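Putative SnoaL-like polyketide cyclase (Shewanella denitrificans, PDB 3LZA) is of unknown function but, as a member of the SnoaL-like branch of the NTF2 superfamily, may act as a lyase related to polyketide cyclases. Local coordinates at residues Lys98-Pro108 with Asp130-Gln141. Numbering follows the deposited sequence.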
loop_
_atom_site.group_PDB
_atom_site.type_symbol
_atom_site.label_atom_id
_atom_site.label_comp_id
_atom_site.label_asym_id
_atom_site.label_seq_id
_atom_site.Cartn_x
_atom_site.Cartn_y
_atom_site.Cartn_z
ATOM N N LYS A 98 14.992 -7.515 -23.195
ATOM C CA LYS A 98 16.032 -6.663 -23.760
ATOM C C LYS A 98 17.407 -7.343 -23.703
ATOM O O LYS A 98 18.316 -6.888 -22.989
ATOM C CB LYS A 98 16.081 -5.323 -23.007
ATOM C CG LYS A 98 14.722 -4.635 -22.801
ATOM C CD LYS A 98 14.384 -3.801 -23.998
ATOM C CE LYS A 98 12.937 -3.395 -24.059
ATOM N NZ LYS A 98 12.766 -2.599 -25.321
ATOM N N PRO A 99 17.581 -8.426 -24.470
ATOM C CA PRO A 99 18.884 -9.081 -24.508
ATOM C C PRO A 99 19.935 -8.156 -25.060
ATOM O O PRO A 99 19.633 -7.318 -25.943
ATOM C CB PRO A 99 18.686 -10.269 -25.474
ATOM C CG PRO A 99 17.369 -10.082 -26.108
ATOM C CD PRO A 99 16.674 -8.902 -25.538
ATOM N N GLY A 100 21.169 -8.341 -24.590
ATOM C CA GLY A 100 22.324 -7.636 -25.122
ATOM C C GLY A 100 22.468 -6.226 -24.569
ATOM O O GLY A 100 23.300 -5.459 -25.074
ATOM N N LYS A 101 21.658 -5.900 -23.547
ATOM C CA LYS A 101 21.596 -4.560 -22.953
ATOM C C LYS A 101 21.565 -4.657 -21.437
ATOM O O LYS A 101 21.113 -5.649 -20.890
ATOM C CB LYS A 101 20.327 -3.814 -23.392
ATOM C CG LYS A 101 20.189 -3.542 -24.883
ATOM C CD LYS A 101 18.784 -2.998 -25.212
ATOM C CE LYS A 101 18.715 -2.418 -26.641
ATOM N NZ LYS A 101 17.336 -2.510 -27.225
ATOM N N ILE A 102 22.063 -3.610 -20.783
ATOM C CA ILE A 102 21.949 -3.428 -19.366
ATOM C C ILE A 102 20.775 -2.452 -19.189
ATOM O O ILE A 102 20.830 -1.298 -19.656
ATOM C CB ILE A 102 23.233 -2.807 -18.769
ATOM C CG1 ILE A 102 24.452 -3.680 -19.097
ATOM C CG2 ILE A 102 23.048 -2.549 -17.235
ATOM C CD1 ILE A 102 24.405 -5.054 -18.309
ATOM N N ILE A 103 19.709 -2.916 -18.558
ATOM C CA ILE A 103 18.530 -2.077 -18.361
ATOM C C ILE A 103 18.663 -1.349 -17.048
ATOM O O ILE A 103 19.424 -1.769 -16.186
ATOM C CB ILE A 103 17.173 -2.830 -18.486
ATOM C CG1 ILE A 103 17.052 -4.023 -17.573
ATOM C CG2 ILE A 103 16.980 -3.321 -19.922
ATOM C CD1 ILE A 103 16.720 -3.685 -16.115
ATOM N N ASP A 104 17.943 -0.248 -16.918
ATOM C CA ASP A 104 17.958 0.530 -15.678
ATOM C C ASP A 104 16.537 1.071 -15.435
ATOM O O ASP A 104 16.013 1.843 -16.252
ATOM C CB ASP A 104 18.985 1.682 -15.862
ATOM C CG ASP A 104 19.467 2.290 -14.509
ATOM O OD1 ASP A 104 18.706 3.058 -13.885
ATOM O OD2 ASP A 104 20.630 2.072 -14.099
ATOM N N ILE A 105 15.925 0.705 -14.321
ATOM C CA ILE A 105 14.515 1.042 -14.084
ATOM C C ILE A 105 14.316 1.520 -12.650
ATOM O O ILE A 105 15.091 1.164 -11.758
ATOM C CB ILE A 105 13.564 -0.143 -14.379
ATOM C CG1 ILE A 105 13.996 -1.396 -13.606
ATOM C CG2 ILE A 105 13.465 -0.369 -15.896
ATOM C CD1 ILE A 105 13.243 -2.725 -13.927
ATOM N N ALA A 106 13.309 2.378 -12.451
ATOM C CA ALA A 106 13.000 2.940 -11.130
ATOM C C ALA A 106 11.500 2.807 -11.035
ATOM O O ALA A 106 10.796 3.548 -11.719
ATOM C CB ALA A 106 13.419 4.406 -11.025
ATOM N N ILE A 107 11.058 1.842 -10.211
ATOM C CA ILE A 107 9.663 1.388 -10.116
ATOM C C ILE A 107 8.994 1.871 -8.825
ATOM O O ILE A 107 9.362 1.413 -7.750
ATOM C CB ILE A 107 9.592 -0.179 -10.102
ATOM C CG1 ILE A 107 10.475 -0.813 -11.180
ATOM C CG2 ILE A 107 8.144 -0.674 -10.298
ATOM C CD1 ILE A 107 10.294 -2.305 -11.274
ATOM N N PRO A 108 7.984 2.759 -8.918
ATOM C CA PRO A 108 7.270 3.110 -7.679
ATOM C C PRO A 108 6.624 1.888 -7.075
ATOM O O PRO A 108 6.098 1.055 -7.795
ATOM C CB PRO A 108 6.165 4.018 -8.187
ATOM C CG PRO A 108 6.831 4.717 -9.352
ATOM C CD PRO A 108 7.602 3.640 -10.024
ATOM N N ASP A 130 4.243 -0.455 -9.466
ATOM C CA ASP A 130 3.770 0.296 -10.629
ATOM C C ASP A 130 4.403 -0.259 -11.930
ATOM O O ASP A 130 5.372 0.291 -12.467
ATOM C CB ASP A 130 4.056 1.787 -10.433
ATOM C CG ASP A 130 3.599 2.669 -11.559
ATOM O OD1 ASP A 130 2.949 2.230 -12.541
ATOM O OD2 ASP A 130 3.943 3.871 -11.478
ATOM N N TYR A 131 3.854 -1.370 -12.397
ATOM C CA TYR A 131 4.379 -2.043 -13.604
ATOM C C TYR A 131 4.165 -1.273 -14.900
ATOM O O TYR A 131 4.973 -1.427 -15.832
ATOM C CB TYR A 131 3.829 -3.467 -13.727
ATOM C CG TYR A 131 4.332 -4.399 -12.690
ATOM C CD1 TYR A 131 5.694 -4.696 -12.609
ATOM C CD2 TYR A 131 3.461 -4.994 -11.762
ATOM C CE1 TYR A 131 6.196 -5.543 -11.644
ATOM C CE2 TYR A 131 3.959 -5.852 -10.775
ATOM C CZ TYR A 131 5.325 -6.137 -10.752
ATOM O OH TYR A 131 5.862 -6.969 -9.828
ATOM N N GLN A 132 3.162 -0.406 -14.988
ATOM C CA GLN A 132 3.081 0.458 -16.177
ATOM C C GLN A 132 4.285 1.412 -16.293
ATOM O O GLN A 132 4.799 1.624 -17.401
ATOM C CB GLN A 132 1.750 1.237 -16.281
ATOM C CG GLN A 132 1.540 1.919 -17.631
ATOM C CD GLN A 132 1.455 0.929 -18.794
ATOM O OE1 GLN A 132 0.644 0.011 -18.772
ATOM N NE2 GLN A 132 2.320 1.087 -19.773
ATOM N N THR A 133 4.740 1.987 -15.167
ATOM C CA THR A 133 5.915 2.877 -15.194
ATOM C C THR A 133 7.139 2.051 -15.650
ATOM O O THR A 133 7.944 2.507 -16.470
ATOM C CB THR A 133 6.131 3.564 -13.800
ATOM O OG1 THR A 133 5.062 4.491 -13.569
ATOM C CG2 THR A 133 7.420 4.332 -13.758
HETATM N N MSE A 134 7.230 0.800 -15.203
HETATM C CA MSE A 134 8.349 -0.071 -15.613
HETATM C C MSE A 134 8.315 -0.319 -17.115
HETATM O O MSE A 134 9.337 -0.219 -17.790
HETATM C CB MSE A 134 8.299 -1.434 -14.896
HETATM C CG MSE A 134 9.549 -2.289 -15.121
HETATM SE SE MSE A 134 9.331 -3.979 -14.233
HETATM C CE MSE A 134 8.385 -4.729 -15.634
ATOM N N SER A 135 7.137 -0.658 -17.620
ATOM C CA SER A 135 6.941 -0.901 -19.037
ATOM C C SER A 135 7.310 0.319 -19.849
ATOM O O SER A 135 7.988 0.179 -20.855
ATOM C CB SER A 135 5.490 -1.269 -19.346
ATOM O OG SER A 135 5.370 -1.647 -20.709
ATOM N N ASP A 136 6.844 1.500 -19.427
ATOM C CA ASP A 136 7.155 2.748 -20.132
ATOM C C ASP A 136 8.682 2.963 -20.239
ATOM O O ASP A 136 9.205 3.384 -21.273
ATOM C CB ASP A 136 6.549 3.966 -19.403
ATOM C CG ASP A 136 5.010 4.036 -19.473
ATOM O OD1 ASP A 136 4.372 3.435 -20.378
ATOM O OD2 ASP A 136 4.439 4.736 -18.621
ATOM N N GLN A 137 9.370 2.778 -19.137
ATOM C CA GLN A 137 10.836 2.913 -19.101
ATOM C C GLN A 137 11.542 1.894 -20.008
ATOM O O GLN A 137 12.423 2.255 -20.810
ATOM C CB GLN A 137 11.360 2.799 -17.650
ATOM C CG GLN A 137 11.116 4.011 -16.735
ATOM C CD GLN A 137 11.445 3.740 -15.295
ATOM O OE1 GLN A 137 12.336 2.959 -15.002
ATOM N NE2 GLN A 137 10.722 4.393 -14.356
ATOM N N LEU A 138 11.162 0.629 -19.900
ATOM C CA LEU A 138 11.711 -0.406 -20.790
ATOM C C LEU A 138 11.456 -0.181 -22.287
ATOM O O LEU A 138 12.326 -0.505 -23.103
ATOM C CB LEU A 138 11.244 -1.810 -20.357
ATOM C CG LEU A 138 11.778 -2.374 -19.046
ATOM C CD1 LEU A 138 11.140 -3.659 -18.689
ATOM C CD2 LEU A 138 13.303 -2.585 -19.140
ATOM N N GLN A 139 10.302 0.396 -22.676
ATOM C CA GLN A 139 10.029 0.695 -24.106
ATOM C C GLN A 139 11.052 1.656 -24.717
ATOM O O GLN A 139 11.310 1.586 -25.909
ATOM C CB GLN A 139 8.632 1.284 -24.305
ATOM C CG GLN A 139 7.509 0.303 -24.149
ATOM C CD GLN A 139 6.141 0.984 -24.110
ATOM O OE1 GLN A 139 5.887 1.950 -24.835
ATOM N NE2 GLN A 139 5.270 0.493 -23.236
ATOM N N SER A 140 11.595 2.569 -23.903
ATOM C CA SER A 140 12.620 3.528 -24.344
ATOM C C SER A 140 14.049 2.958 -24.355
ATOM O O SER A 140 14.974 3.601 -24.885
ATOM C CB SER A 140 12.579 4.811 -23.484
ATOM O OG SER A 140 12.996 4.622 -22.119
ATOM N N GLN A 141 14.229 1.756 -23.805
ATOM C CA GLN A 141 15.543 1.124 -23.752
ATOM C C GLN A 141 15.681 -0.006 -24.778
ATOM O O GLN A 141 14.720 -0.405 -25.455
ATOM C CB GLN A 141 15.831 0.629 -22.331
ATOM C CG GLN A 141 15.840 1.753 -21.289
ATOM C CD GLN A 141 16.034 1.248 -19.881
ATOM O OE1 GLN A 141 16.968 0.490 -19.606
ATOM N NE2 GLN A 141 15.148 1.647 -18.977
ATOM O OXT GLN A 141 16.784 -0.525 -24.970
HETATM O O HOH W 1 19.217 0.491 -21.056
HETATM O O HOH W 2 14.901 4.458 -16.459
#
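Lys98 reaches the C-terminal end of helix 131-139, the last helix of this NTF2-like chain, which runs back antiparallel along the edge of strand 102-108. Bent beyond CB, the long chain of Lys98 brings NZ to the terminal carbonyl, 2.9 Å from Gln141 O, and makes a weak bond to Leu138 O; a cation suits a helix end, where carbonyls and here the terminal carboxylate gather. Beyond the type II turn Lys98-Lys101, Lys101 NZ forms a salt bridge with Gln141 OXT, though its hydrogen bond is weak. Ile103 packs its CG2 methyl on Leu138 CD2. Along the strand edge, two glutamines, Gln137 on the helix and the C-terminal Gln141, stand in for a neighbouring strand, since a primary amide offers both a donor and an acceptor to one residue's backbone. Gln141 serves Asp104: the backbone N of Asp104 lies on a lone pair of Gln141 OE1 (3.0 Å), while NE2 of Gln141 approaches Asp104 O from 40° above its carbonyl plane. The carboxylate of Asp104 turns instead to His88 and Arg90 on strand 80-93. Ile105 sets CG2 on Leu138 CD2 and CD1 against CG of Met134, a selenomethionine. Four residues before Gln141, Gln137 repeats the pairing at Ala106: Ala106 N lies on a lone pair of Gln137 OE1 (2.8 Å), and Gln137 NE2 donates to Ala106 O. Ile107 CD1 meets Met134 SE in one of its two conformers. At Pro108 the ring rests against Thr133 CG2, and its carbonyl accepts from Asp130 N at 2.9 Å. Asp130 is the N-cap; with CG anti to its own N (chi1 -179°), the carboxylate swings back over the first turn, and His73 of the second subunit also bonds OD2. The capping bond, Thr133 N to Asp130 OD1 at 3.2 Å, arrives from 62° above the carboxylate plane.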